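Local structure of isoaspartyl dipeptidase (Fervidobacterium islandicum, 7CDH) at residues His63-Gly68 / Gly95-Asp100; Ser83-Ser88 / Gly305-Val310; Asn108-Ala113 / Thr123-Gly128; Ile191-Val196 / Tyr221-Ser226. The protein probably hydrolyses isoaspartyl dipeptides as a zinc-dependent metallopeptidase of the M38 amidohydrolase family, consistent with a part in protein repair. All blocks are in the same frame, centred on the assembly; numbering follows the deposited sequence. Where two conformers were deposited one is given.

Interaction 1 of 4, residues His63-Gly68 / Gly95-Asp100; sequences HITGGG and GCLGTD. With ZN (zinc ion), chain L.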
loop_
_atom_site.group_PDB
_atom_site.type_symbol
_atom_site.label_atom_id
_atom_site.label_comp_id
_atom_site.label_asym_id
_atom_site.label_seq_id
_atom_site.Cartn_x
_atom_site.Cartn_y
_atom_site.Cartn_z
ATOM N N HIS A 63 31.852 0.889 -7.592
ATOM C CA HIS A 63 30.804 1.805 -7.097
ATOM C C HIS A 63 30.735 2.966 -8.060
ATOM O O HIS A 63 31.203 3.991 -7.683
ATOM C CB HIS A 63 31.077 2.199 -5.651
ATOM C CG HIS A 63 30.991 1.010 -4.757
ATOM N ND1 HIS A 63 29.802 0.419 -4.449
ATOM C CD2 HIS A 63 31.943 0.262 -4.155
ATOM C CE1 HIS A 63 30.013 -0.620 -3.645
ATOM N NE2 HIS A 63 31.318 -0.743 -3.450
ATOM N N ILE A 64 30.187 2.759 -9.258
ATOM C CA ILE A 64 30.193 3.769 -10.342
ATOM C C ILE A 64 29.505 5.085 -9.914
ATOM O O ILE A 64 29.892 6.162 -10.480
ATOM C CB ILE A 64 29.588 3.187 -11.621
ATOM C CG1 ILE A 64 28.109 2.803 -11.510
ATOM C CG2 ILE A 64 30.434 2.022 -12.092
ATOM C CD1 ILE A 64 27.520 2.308 -12.861
ATOM N N THR A 65 28.549 5.070 -8.978
ATOM C CA THR A 65 27.832 6.312 -8.578
ATOM C C THR A 65 28.515 6.995 -7.390
ATOM O O THR A 65 28.101 8.094 -7.026
ATOM C CB THR A 65 26.358 6.084 -8.249
ATOM O OG1 THR A 65 26.270 5.319 -7.056
ATOM C CG2 THR A 65 25.620 5.436 -9.388
ATOM N N GLY A 66 29.560 6.403 -6.846
ATOM C CA GLY A 66 30.160 6.835 -5.580
ATOM C C GLY A 66 29.721 5.921 -4.468
ATOM O O GLY A 66 28.701 5.251 -4.618
ATOM N N GLY A 67 30.520 5.834 -3.420
ATOM C CA GLY A 67 30.176 5.077 -2.209
ATOM C C GLY A 67 30.619 5.801 -0.961
ATOM O O GLY A 67 30.393 7.029 -0.841
ATOM N N GLY A 68 31.231 5.093 -0.045
ATOM C CA GLY A 68 31.601 5.751 1.216
ATOM C C GLY A 68 30.356 6.085 2.019
ATOM O O GLY A 68 29.280 5.492 1.720
ATOM N N GLY A 95 28.592 -2.335 -11.920
ATOM C CA GLY A 95 28.313 -1.313 -10.888
ATOM C C GLY A 95 27.368 -1.854 -9.842
ATOM O O GLY A 95 26.388 -2.530 -10.207
ATOM N N CYS A 96 27.632 -1.573 -8.576
ATOM C CA CYS A 96 26.709 -1.895 -7.476
ATOM C C CYS A 96 26.641 -0.740 -6.476
ATOM O O CYS A 96 27.477 0.198 -6.570
ATOM C CB CYS A 96 27.179 -3.163 -6.789
ATOM S SG CYS A 96 28.863 -3.027 -6.142
ATOM N N LEU A 97 25.731 -0.873 -5.508
ATOM C CA LEU A 97 25.676 -0.049 -4.277
ATOM C C LEU A 97 26.336 -0.787 -3.114
ATOM O O LEU A 97 26.451 -2.020 -3.148
ATOM C CB LEU A 97 24.222 0.248 -3.904
ATOM C CG LEU A 97 23.371 0.858 -5.003
ATOM C CD1 LEU A 97 21.966 1.098 -4.503
ATOM C CD2 LEU A 97 24.010 2.149 -5.480
ATOM N N GLY A 98 26.678 -0.040 -2.068
ATOM C CA GLY A 98 27.411 -0.564 -0.908
ATOM C C GLY A 98 26.671 -0.313 0.381
ATOM O O GLY A 98 25.489 -0.529 0.434
ATOM N N THR A 99 27.371 0.094 1.422
ATOM C CA THR A 99 26.779 0.324 2.763
ATOM C C THR A 99 25.516 1.169 2.658
ATOM O O THR A 99 24.534 0.787 3.270
ATOM C CB THR A 99 27.788 0.989 3.687
ATOM O OG1 THR A 99 28.987 0.241 3.486
ATOM C CG2 THR A 99 27.334 0.941 5.123
ATOM N N ASP A 100 25.555 2.258 1.893
ATOM C CA ASP A 100 24.461 3.252 1.837
ATOM C C ASP A 100 23.499 2.890 0.690
ATOM O O ASP A 100 23.788 3.251 -0.489
ATOM C CB ASP A 100 25.015 4.671 1.719
ATOM C CG ASP A 100 23.947 5.751 1.737
ATOM O OD1 ASP A 100 22.758 5.399 1.891
ATOM O OD2 ASP A 100 24.310 6.931 1.662
HETATM ZN ZN ZN L . 32.281 -2.745 -2.740
HETATM O O HOH W 1 27.702 2.938 -7.069
HETATM O O HOH W 2 27.289 6.849 0.271
HETATM O O HOH W 3 28.119 3.181 0.243
#
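The backbones approach where the CA atoms of I64 and G95 lie 5.4 Å apart, and beside this point H63 to G66 form a type I beta turn. H63 carries the contact, with CG anti to its carbonyl carbon (chi1 -65°): ND1 faces the other loop and NE2 the metal. ND1 donates to C96 O at 3.2 Å through a bent bond (137° at the hydrogen); the donor stands well above the plane of that carbonyl, and the oxygen is tilted out of the imidazole plane. H63 NE2 binds a zinc ion at 2.3 Å. C96 adds its sulfur: SG lies 3.7 Å from H63 CE1, oblique to the ring. Behind the histidine, I64 rests its CG2 against G95 CA at 4.1 Å.

Two waters bridge the loops. One accepts from T65 N and donates to C96 O, which is therefore gripped twice; another accepts from D100 N and donates to G68 O. The carboxylate of D100 turns to T103.

H61, E156 and D285 complete the zinc site. With NE2 bound to zinc, ND1 is left to carry the hydrogen given to C96 O, a second-shell acceptor that, with the metal bond, helps to limit the ring's rotation; a bond this bent may polarise the imidazole only modestly.

Interaction 2 of 4, residues Ser83-Ser88 / Gly305-Val310; sequences SDCIRS and GSVSAV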
loop_
_atom_site.group_PDB
_atom_site.type_symbol
_atom_site.label_atom_id
_atom_site.label_comp_id
_atom_site.label_asym_id
_atom_site.label_seq_id
_atom_site.Cartn_x
_atom_site.Cartn_y
_atom_site.Cartn_z
ATOM N N SER A 83 37.063 8.692 -17.999
ATOM C CA SER A 83 38.504 8.943 -18.260
ATOM C C SER A 83 39.395 8.076 -17.336
ATOM O O SER A 83 40.438 7.653 -17.818
ATOM C CB SER A 83 38.813 10.415 -18.145
ATOM O OG SER A 83 38.994 10.786 -16.783
ATOM N N ASP A 84 39.022 7.832 -16.066
ATOM C CA ASP A 84 39.766 6.937 -15.130
ATOM C C ASP A 84 39.838 5.523 -15.721
ATOM O O ASP A 84 40.898 4.858 -15.620
ATOM C CB ASP A 84 39.043 6.716 -13.801
ATOM C CG ASP A 84 39.539 7.480 -12.587
ATOM O OD1 ASP A 84 39.784 8.707 -12.710
ATOM O OD2 ASP A 84 39.607 6.839 -11.493
ATOM N N CYS A 85 38.693 5.053 -16.225
ATOM C CA CYS A 85 38.514 3.711 -16.822
ATOM C C CYS A 85 39.460 3.556 -18.013
ATOM O O CYS A 85 40.242 2.599 -18.027
ATOM C CB CYS A 85 37.070 3.508 -17.268
ATOM S SG CYS A 85 35.961 3.270 -15.863
ATOM N N ILE A 86 39.357 4.479 -18.960
ATOM C CA ILE A 86 40.093 4.450 -20.245
ATOM C C ILE A 86 41.596 4.337 -19.951
ATOM O O ILE A 86 42.251 3.421 -20.482
ATOM C CB ILE A 86 39.705 5.675 -21.094
ATOM C CG1 ILE A 86 38.203 5.671 -21.405
ATOM C CG2 ILE A 86 40.525 5.731 -22.376
ATOM C CD1 ILE A 86 37.689 6.929 -22.091
ATOM N N ARG A 87 42.143 5.186 -19.086
ATOM C CA ARG A 87 43.616 5.226 -18.887
ATOM C C ARG A 87 44.031 4.130 -17.888
ATOM O O ARG A 87 45.234 4.027 -17.596
ATOM C CB ARG A 87 44.069 6.652 -18.549
ATOM C CG ARG A 87 44.251 6.974 -17.073
ATOM C CD ARG A 87 44.592 8.442 -16.824
ATOM N NE ARG A 87 44.941 9.163 -18.051
ATOM C CZ ARG A 87 44.259 10.179 -18.578
ATOM N NH1 ARG A 87 44.686 10.736 -19.701
ATOM N NH2 ARG A 87 43.175 10.654 -17.985
ATOM N N SER A 88 43.094 3.314 -17.398
ATOM C CA SER A 88 43.407 2.133 -16.556
ATOM C C SER A 88 43.099 0.814 -17.299
ATOM O O SER A 88 43.224 -0.241 -16.670
ATOM C CB SER A 88 42.690 2.251 -15.236
ATOM O OG SER A 88 43.221 3.333 -14.464
ATOM N N GLY A 305 38.938 3.428 -3.497
ATOM C CA GLY A 305 39.261 2.535 -4.620
ATOM C C GLY A 305 39.480 3.317 -5.916
ATOM O O GLY A 305 38.683 4.210 -6.208
ATOM N N SER A 306 40.511 2.953 -6.699
ATOM C CA SER A 306 40.707 3.374 -8.111
ATOM C C SER A 306 40.592 2.146 -9.022
ATOM O O SER A 306 41.094 1.106 -8.635
ATOM C CB SER A 306 42.025 4.090 -8.317
ATOM O OG SER A 306 42.054 4.705 -9.617
ATOM N N VAL A 307 39.939 2.286 -10.170
ATOM C CA VAL A 307 39.896 1.244 -11.223
ATOM C C VAL A 307 41.328 1.003 -11.751
ATOM O O VAL A 307 41.560 -0.081 -12.336
ATOM C CB VAL A 307 38.914 1.581 -12.358
ATOM C CG1 VAL A 307 37.485 1.561 -11.869
ATOM C CG2 VAL A 307 39.234 2.906 -13.007
ATOM N N SER A 308 42.254 1.949 -11.541
ATOM C CA SER A 308 43.702 1.781 -11.843
ATOM C C SER A 308 44.267 0.560 -11.086
ATOM O O SER A 308 45.248 -0.066 -11.578
ATOM C CB SER A 308 44.488 3.049 -11.564
ATOM O OG SER A 308 44.748 3.204 -10.175
ATOM N N ALA A 309 43.647 0.164 -9.978
ATOM C CA ALA A 309 44.122 -0.999 -9.210
ATOM C C ALA A 309 44.194 -2.266 -10.083
ATOM O O ALA A 309 44.953 -3.170 -9.721
ATOM C CB ALA A 309 43.245 -1.226 -8.018
ATOM N N VAL A 310 43.440 -2.374 -11.170
ATOM C CA VAL A 310 43.314 -3.684 -11.852
ATOM C C VAL A 310 44.617 -3.957 -12.625
ATOM O O VAL A 310 45.221 -5.046 -12.459
ATOM C CB VAL A 310 42.068 -3.749 -12.744
ATOM C CG1 VAL A 310 42.177 -4.889 -13.744
ATOM C CG2 VAL A 310 40.807 -3.910 -11.899
HETATM O O HOH W 4 38.370 4.648 -9.893
HETATM O O HOH W 5 43.286 -0.933 -14.260
#
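S306, the first residue of the second segment to meet the helix 82-86 side, sets its OG 3.7 Å from D84 OD2, so the two approach without direct bonding. The link there is a water, which donates to D84 OD2 at 3.0 Å and accepts from V307 N at 2.8 Å.

V307 comes next and supplies the apolar part. With CG1 anti to the carbonyl carbon (chi1 -67°), the other branch, CG2, lies between the backbone N and the carbonyl carbon and does the touching: it is 3.9 Å from D84 CB, near D84 O, and 4.4 Å from C85 SG, while S88 CB is 4.2 Å from the same CG2. The carbonyl of V307 accepts from a second water that also lies against S88 O, though that last distance is too short to be relied on.

S308 then packs its CA and CB against S88 OG. That hydroxyl is directed away from S308 N and donates instead to D84 O at 3.0 Å, nearly along the C=O axis, within its own segment. S308 OG and S306 OG share a weak bond. A type I turn from S306 to A309, with A309 N bonded to S306 O at 3.0 Å, leads the chain toward helix 309-318.

The turn thus lies between helix 82-86 and the barrel wall: V307 also touches D59 and V310 touches L57, both of strand 51-59, while C85 reaches L80 and I86 packs on L374 of strand 372-376.

Interaction 3 of 4, residues Asn108-Ala113 / Thr123-Gly128; sequences NLYAKA and TFIYTG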
loop_
_atom_site.group_PDB
_atom_site.type_symbol
_atom_site.label_atom_id
_atom_site.label_comp_id
_atom_site.label_asym_id
_atom_site.label_seq_id
_atom_site.Cartn_x
_atom_site.Cartn_y
_atom_site.Cartn_z
ATOM N N ASN A 108 19.723 5.990 -10.033
ATOM C CA ASN A 108 20.983 6.733 -10.296
ATOM C C ASN A 108 22.065 5.756 -10.783
ATOM O O ASN A 108 22.833 6.148 -11.676
ATOM C CB ASN A 108 21.394 7.490 -9.045
ATOM C CG ASN A 108 22.641 8.324 -9.186
ATOM O OD1 ASN A 108 23.567 8.165 -8.369
ATOM N ND2 ASN A 108 22.630 9.246 -10.129
ATOM N N LEU A 109 22.139 4.548 -10.202
ATOM C CA LEU A 109 23.122 3.521 -10.588
ATOM C C LEU A 109 22.918 3.149 -12.055
ATOM O O LEU A 109 23.895 3.025 -12.786
ATOM C CB LEU A 109 22.950 2.313 -9.688
ATOM C CG LEU A 109 23.807 1.120 -10.090
ATOM C CD1 LEU A 109 25.269 1.468 -9.908
ATOM C CD2 LEU A 109 23.444 -0.108 -9.282
ATOM N N TYR A 110 21.666 2.983 -12.446
ATOM C CA TYR A 110 21.246 2.649 -13.821
ATOM C C TYR A 110 21.644 3.808 -14.749
ATOM O O TYR A 110 22.203 3.571 -15.838
ATOM C CB TYR A 110 19.733 2.393 -13.810
ATOM C CG TYR A 110 19.135 2.131 -15.165
ATOM C CD1 TYR A 110 19.146 0.857 -15.681
ATOM C CD2 TYR A 110 18.548 3.129 -15.927
ATOM C CE1 TYR A 110 18.627 0.568 -16.933
ATOM C CE2 TYR A 110 18.006 2.859 -17.178
ATOM C CZ TYR A 110 18.066 1.571 -17.690
ATOM O OH TYR A 110 17.555 1.196 -18.897
ATOM N N ALA A 111 21.261 5.031 -14.366
ATOM C CA ALA A 111 21.477 6.256 -15.173
ATOM C C ALA A 111 22.986 6.407 -15.427
ATOM O O ALA A 111 23.353 6.615 -16.587
ATOM C CB ALA A 111 20.892 7.482 -14.494
ATOM N N LYS A 112 23.805 6.317 -14.374
ATOM C CA LYS A 112 25.289 6.338 -14.465
ATOM C C LYS A 112 25.786 5.222 -15.391
ATOM O O LYS A 112 26.551 5.547 -16.311
ATOM C CB LYS A 112 25.939 6.185 -13.098
ATOM C CG LYS A 112 27.458 6.262 -13.111
ATOM C CD LYS A 112 27.999 7.436 -13.888
ATOM C CE LYS A 112 29.368 7.861 -13.402
ATOM N NZ LYS A 112 29.949 8.928 -14.255
ATOM N N ALA A 113 25.304 3.986 -15.222
ATOM C CA ALA A 113 25.678 2.855 -16.105
ATOM C C ALA A 113 25.348 3.195 -17.565
ATOM O O ALA A 113 26.116 2.796 -18.471
ATOM C CB ALA A 113 25.038 1.559 -15.678
ATOM N N THR A 123 28.708 -1.694 -19.551
ATOM C CA THR A 123 28.281 -1.581 -18.132
ATOM C C THR A 123 27.164 -2.568 -17.837
ATOM O O THR A 123 26.277 -2.742 -18.692
ATOM C CB THR A 123 27.759 -0.179 -17.818
ATOM O OG1 THR A 123 26.613 0.054 -18.653
ATOM C CG2 THR A 123 28.803 0.855 -18.108
ATOM N N PHE A 124 27.183 -3.103 -16.624
ATOM C CA PHE A 124 26.102 -3.929 -16.057
ATOM C C PHE A 124 25.986 -3.504 -14.609
ATOM O O PHE A 124 26.923 -2.900 -14.064
ATOM C CB PHE A 124 26.383 -5.426 -16.207
ATOM C CG PHE A 124 26.727 -5.808 -17.622
ATOM C CD1 PHE A 124 28.021 -5.694 -18.083
ATOM C CD2 PHE A 124 25.735 -6.172 -18.519
ATOM C CE1 PHE A 124 28.318 -5.925 -19.418
ATOM C CE2 PHE A 124 26.046 -6.496 -19.830
ATOM C CZ PHE A 124 27.333 -6.347 -20.283
ATOM N N ILE A 125 24.853 -3.802 -13.997
ATOM C CA ILE A 125 24.653 -3.391 -12.592
ATOM C C ILE A 125 24.098 -4.592 -11.847
ATOM O O ILE A 125 23.529 -5.468 -12.473
ATOM C CB ILE A 125 23.754 -2.139 -12.526
ATOM C CG1 ILE A 125 22.328 -2.414 -12.992
ATOM C CG2 ILE A 125 24.368 -1.007 -13.341
ATOM C CD1 ILE A 125 21.382 -1.306 -12.670
ATOM N N TYR A 126 24.270 -4.578 -10.547
ATOM C CA TYR A 126 23.457 -5.332 -9.583
ATOM C C TYR A 126 22.269 -4.479 -9.144
ATOM O O TYR A 126 22.347 -3.254 -9.140
ATOM C CB TYR A 126 24.310 -5.649 -8.362
ATOM C CG TYR A 126 25.510 -6.524 -8.610
ATOM C CD1 TYR A 126 25.396 -7.891 -8.561
ATOM C CD2 TYR A 126 26.766 -5.997 -8.810
ATOM C CE1 TYR A 126 26.498 -8.714 -8.713
ATOM C CE2 TYR A 126 27.879 -6.798 -8.963
ATOM C CZ TYR A 126 27.742 -8.164 -8.908
ATOM O OH TYR A 126 28.798 -8.997 -9.039
ATOM N N THR A 127 21.215 -5.151 -8.716
ATOM C CA THR A 127 20.138 -4.594 -7.882
ATOM C C THR A 127 20.528 -4.883 -6.447
ATOM O O THR A 127 21.573 -5.518 -6.244
ATOM C CB THR A 127 18.767 -5.137 -8.266
ATOM O OG1 THR A 127 17.944 -4.430 -7.353
ATOM C CG2 THR A 127 18.588 -6.630 -8.092
ATOM N N GLY A 128 19.753 -4.405 -5.483
ATOM C CA GLY A 128 20.108 -4.540 -4.053
ATOM C C GLY A 128 21.268 -3.656 -3.652
ATOM O O GLY A 128 21.688 -2.798 -4.455
#
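L109, Y110 and A113 of helix 106-118 pack on T123 and I125 of the strand that follows, within the beta-alpha-beta unit formed by strand 90-95, this helix and strand 122-127. The short segments run almost antiparallel, at 171°, with their axes 8.5 Å apart, the usual layering of helix on strand in a TIM barrel.

I125 fills the middle of the interface with its branches spread. CG2 meets A113 CB at 3.5 Å, while CD1 reaches across to Y110 CA at 4.1 Å and sits at the edge of the tyrosine ring rather than over its face. L109, with CG anti to the backbone N (chi1 174°), slides past I125 in the opposite direction; its CD2 lies 3.8 Å from I125 CB and also comes up against Y126 O.

The polar link is at the far end. T123 OG1 donates to A113 O at 2.8 Å, from above the plane of that carbonyl, tying the strand's hydroxyl to the helix backbone. The same OG1 is also bonded to K150 NZ, so this buried hydroxyl has two partners.

In the sheet, strand 122-127 pairs with strands 90-95 and 151-159. Y126 turns from the helix toward I191 and N193 of strand 191-196, and on the outer side Y110 packs on V146 of a neighbouring subunit.

Interaction 4 of 4, residues Ile191-Val196 / Tyr221-Ser226; sequences IVNFHV and YPTHMS. With ZN (zinc ion), chain K.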
loop_
_atom_site.group_PDB
_atom_site.type_symbol
_atom_site.label_atom_id
_atom_site.label_comp_id
_atom_site.label_asym_id
_atom_site.label_seq_id
_atom_site.Cartn_x
_atom_site.Cartn_y
_atom_site.Cartn_z
ATOM N N ILE A 191 23.837 -13.566 -10.598
ATOM C CA ILE A 191 24.945 -13.626 -9.609
ATOM C C ILE A 191 24.443 -13.040 -8.288
ATOM O O ILE A 191 23.702 -12.060 -8.312
ATOM C CB ILE A 191 26.177 -12.878 -10.153
ATOM C CG1 ILE A 191 26.680 -13.496 -11.464
ATOM C CG2 ILE A 191 27.273 -12.796 -9.105
ATOM C CD1 ILE A 191 26.744 -15.022 -11.455
ATOM N N VAL A 192 24.741 -13.683 -7.176
ATOM C CA VAL A 192 24.702 -13.038 -5.843
ATOM C C VAL A 192 26.155 -12.700 -5.511
ATOM O O VAL A 192 26.935 -13.620 -5.449
ATOM C CB VAL A 192 24.062 -13.938 -4.771
ATOM C CG1 VAL A 192 23.984 -13.241 -3.419
ATOM C CG2 VAL A 192 22.695 -14.422 -5.215
ATOM N N ASN A 193 26.472 -11.415 -5.350
ATOM C CA ASN A 193 27.792 -10.916 -4.918
ATOM C C ASN A 193 27.701 -10.686 -3.408
ATOM O O ASN A 193 26.835 -9.894 -2.962
ATOM C CB ASN A 193 28.187 -9.695 -5.745
ATOM C CG ASN A 193 29.505 -9.066 -5.346
ATOM O OD1 ASN A 193 29.603 -7.853 -5.248
ATOM N ND2 ASN A 193 30.536 -9.868 -5.190
ATOM N N PHE A 194 28.527 -11.397 -2.643
ATOM C CA PHE A 194 28.590 -11.276 -1.167
ATOM C C PHE A 194 29.773 -10.384 -0.834
ATOM O O PHE A 194 30.893 -10.731 -1.232
ATOM C CB PHE A 194 28.755 -12.636 -0.496
ATOM C CG PHE A 194 27.561 -13.524 -0.672
ATOM C CD1 PHE A 194 26.422 -13.333 0.084
ATOM C CD2 PHE A 194 27.554 -14.510 -1.633
ATOM C CE1 PHE A 194 25.311 -14.139 -0.099
ATOM C CE2 PHE A 194 26.435 -15.309 -1.823
ATOM C CZ PHE A 194 25.320 -15.123 -1.050
ATOM N N HIS A 195 29.514 -9.255 -0.174
ATOM C CA HIS A 195 30.551 -8.548 0.597
ATOM C C HIS A 195 30.869 -9.390 1.827
ATOM O O HIS A 195 29.984 -9.561 2.684
ATOM C CB HIS A 195 30.107 -7.148 0.978
ATOM C CG HIS A 195 30.991 -6.528 1.997
ATOM N ND1 HIS A 195 31.995 -5.656 1.646
ATOM C CD2 HIS A 195 31.058 -6.704 3.339
ATOM C CE1 HIS A 195 32.628 -5.288 2.753
ATOM N NE2 HIS A 195 32.069 -5.911 3.818
ATOM N N VAL A 196 32.090 -9.905 1.917
ATOM C CA VAL A 196 32.477 -10.697 3.108
ATOM C C VAL A 196 33.365 -9.845 3.998
ATOM O O VAL A 196 34.441 -9.439 3.557
ATOM C CB VAL A 196 33.172 -12.016 2.752
ATOM C CG1 VAL A 196 33.417 -12.813 4.023
ATOM C CG2 VAL A 196 32.368 -12.821 1.747
ATOM N N TYR A 221 29.240 -15.630 -5.459
ATOM C CA TYR A 221 30.424 -14.895 -5.907
ATOM C C TYR A 221 30.833 -14.005 -4.761
ATOM O O TYR A 221 30.454 -12.851 -4.736
ATOM C CB TYR A 221 30.030 -14.093 -7.135
ATOM C CG TYR A 221 31.157 -13.382 -7.826
ATOM C CD1 TYR A 221 32.343 -14.030 -8.140
ATOM C CD2 TYR A 221 31.005 -12.075 -8.235
ATOM C CE1 TYR A 221 33.362 -13.382 -8.825
ATOM C CE2 TYR A 221 32.013 -11.411 -8.912
ATOM C CZ TYR A 221 33.195 -12.061 -9.206
ATOM O OH TYR A 221 34.149 -11.387 -9.907
ATOM N N PRO A 222 31.544 -14.533 -3.748
ATOM C CA PRO A 222 32.023 -13.708 -2.639
ATOM C C PRO A 222 33.194 -12.812 -3.058
ATOM O O PRO A 222 33.946 -13.262 -3.849
ATOM C CB PRO A 222 32.482 -14.749 -1.624
ATOM C CG PRO A 222 32.954 -15.901 -2.478
ATOM C CD PRO A 222 31.938 -15.942 -3.608
ATOM N N THR A 223 33.337 -11.612 -2.488
ATOM C CA THR A 223 34.497 -10.714 -2.734
ATOM C C THR A 223 35.216 -10.450 -1.402
ATOM O O THR A 223 34.754 -10.972 -0.374
ATOM C CB THR A 223 34.069 -9.456 -3.512
ATOM O OG1 THR A 223 35.252 -8.711 -3.828
ATOM C CG2 THR A 223 33.094 -8.582 -2.755
ATOM N N HIS A 224 36.309 -9.677 -1.432
ATOM C CA HIS A 224 37.209 -9.407 -0.278
ATOM C C HIS A 224 37.786 -10.717 0.243
ATOM O O HIS A 224 38.047 -10.823 1.404
ATOM C CB HIS A 224 36.489 -8.641 0.844
ATOM C CG HIS A 224 35.761 -7.478 0.284
ATOM N ND1 HIS A 224 36.385 -6.585 -0.559
ATOM C CD2 HIS A 224 34.466 -7.120 0.347
ATOM C CE1 HIS A 224 35.507 -5.715 -0.994
ATOM N NE2 HIS A 224 34.332 -6.020 -0.449
ATOM N N MET A 225 37.956 -11.687 -0.625
ATOM C CA MET A 225 38.379 -13.049 -0.233
ATOM C C MET A 225 39.901 -13.138 -0.020
ATOM O O MET A 225 40.304 -14.161 0.464
ATOM C CB MET A 225 37.888 -14.036 -1.285
ATOM C CG MET A 225 36.381 -14.173 -1.196
ATOM S SD MET A 225 35.794 -14.686 0.441
ATOM C CE MET A 225 36.429 -16.360 0.505
ATOM N N SER A 226 40.674 -12.064 -0.219
ATOM C CA SER A 226 42.086 -11.966 0.241
ATOM C C SER A 226 42.199 -11.118 1.511
ATOM O O SER A 226 43.289 -10.814 1.897
ATOM C CB SER A 226 43.016 -11.469 -0.850
ATOM O OG SER A 226 42.693 -10.155 -1.288
HETATM ZN ZN ZN K . 32.452 -4.675 -0.172
#
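H195 has CG anti to its backbone N (chi1 167°), whereas H224 has CG anti to its carbonyl carbon (chi1 -49°) on a backbone with positive phi; these torsions set the two CG atoms, and both rings meet at one zinc ion. They bind with different nitrogens: H195 ND1 at 2.1 Å and H224 NE2 at 2.3 Å. Their planes are turned 66° from each other, an oblique pairing about the shared metal. The remaining nitrogens have second-shell partners, H195 NE2 bonding to D161 and H224 ND1 to T248.

Behind the histidines the strands run parallel. Y221 N donates to V192 O at 3.1 Å, and T223 N donates to F194 O at 2.9 Å. Between these bonds Y221 O is held twice, by F194 N at 3.2 Å and by the side-chain amide N193 ND2 at 3.0 Å, which reach it from opposite faces of its carbonyl plane. The other end of that amide, N193 OD1, bonds to the zinc ligand H61, so one side chain ties the strand backbone to the metal site.

On the other face of the sheet V196 and P222 lie side by side, CG2 to CB at 3.9 Å, with M225 SD nearby.

E156 completes the protein ligands of this zinc and also binds the second one. Histidines at or just beyond the C-terminal ends of consecutive parallel strands, with a bridging carboxylate, are characteristic of the binuclear amidohydrolase centre.

Interactions 1, 3 and 4 are buried, while interaction 2 is only partly so. Interaction 1 supplies one ligand to one zinc from a loop, interaction 4 two to the other from paired strands and the residue just beyond; E156 binds both ions and so connects them. Interaction 3 joins the outer helical layer to the barrel wall and is mainly apolar. It adjoins interaction 1, since G95 bonds to F124 and Y126 while T65 packs on L109, and it reaches interaction 4 through Y126 OH, which touches N193 CB. Interaction 2 stands apart, its centre about 21 Å from that of interaction 4, and joins elements distant in sequence through V307 and bridging water rather than metal or strand pairing.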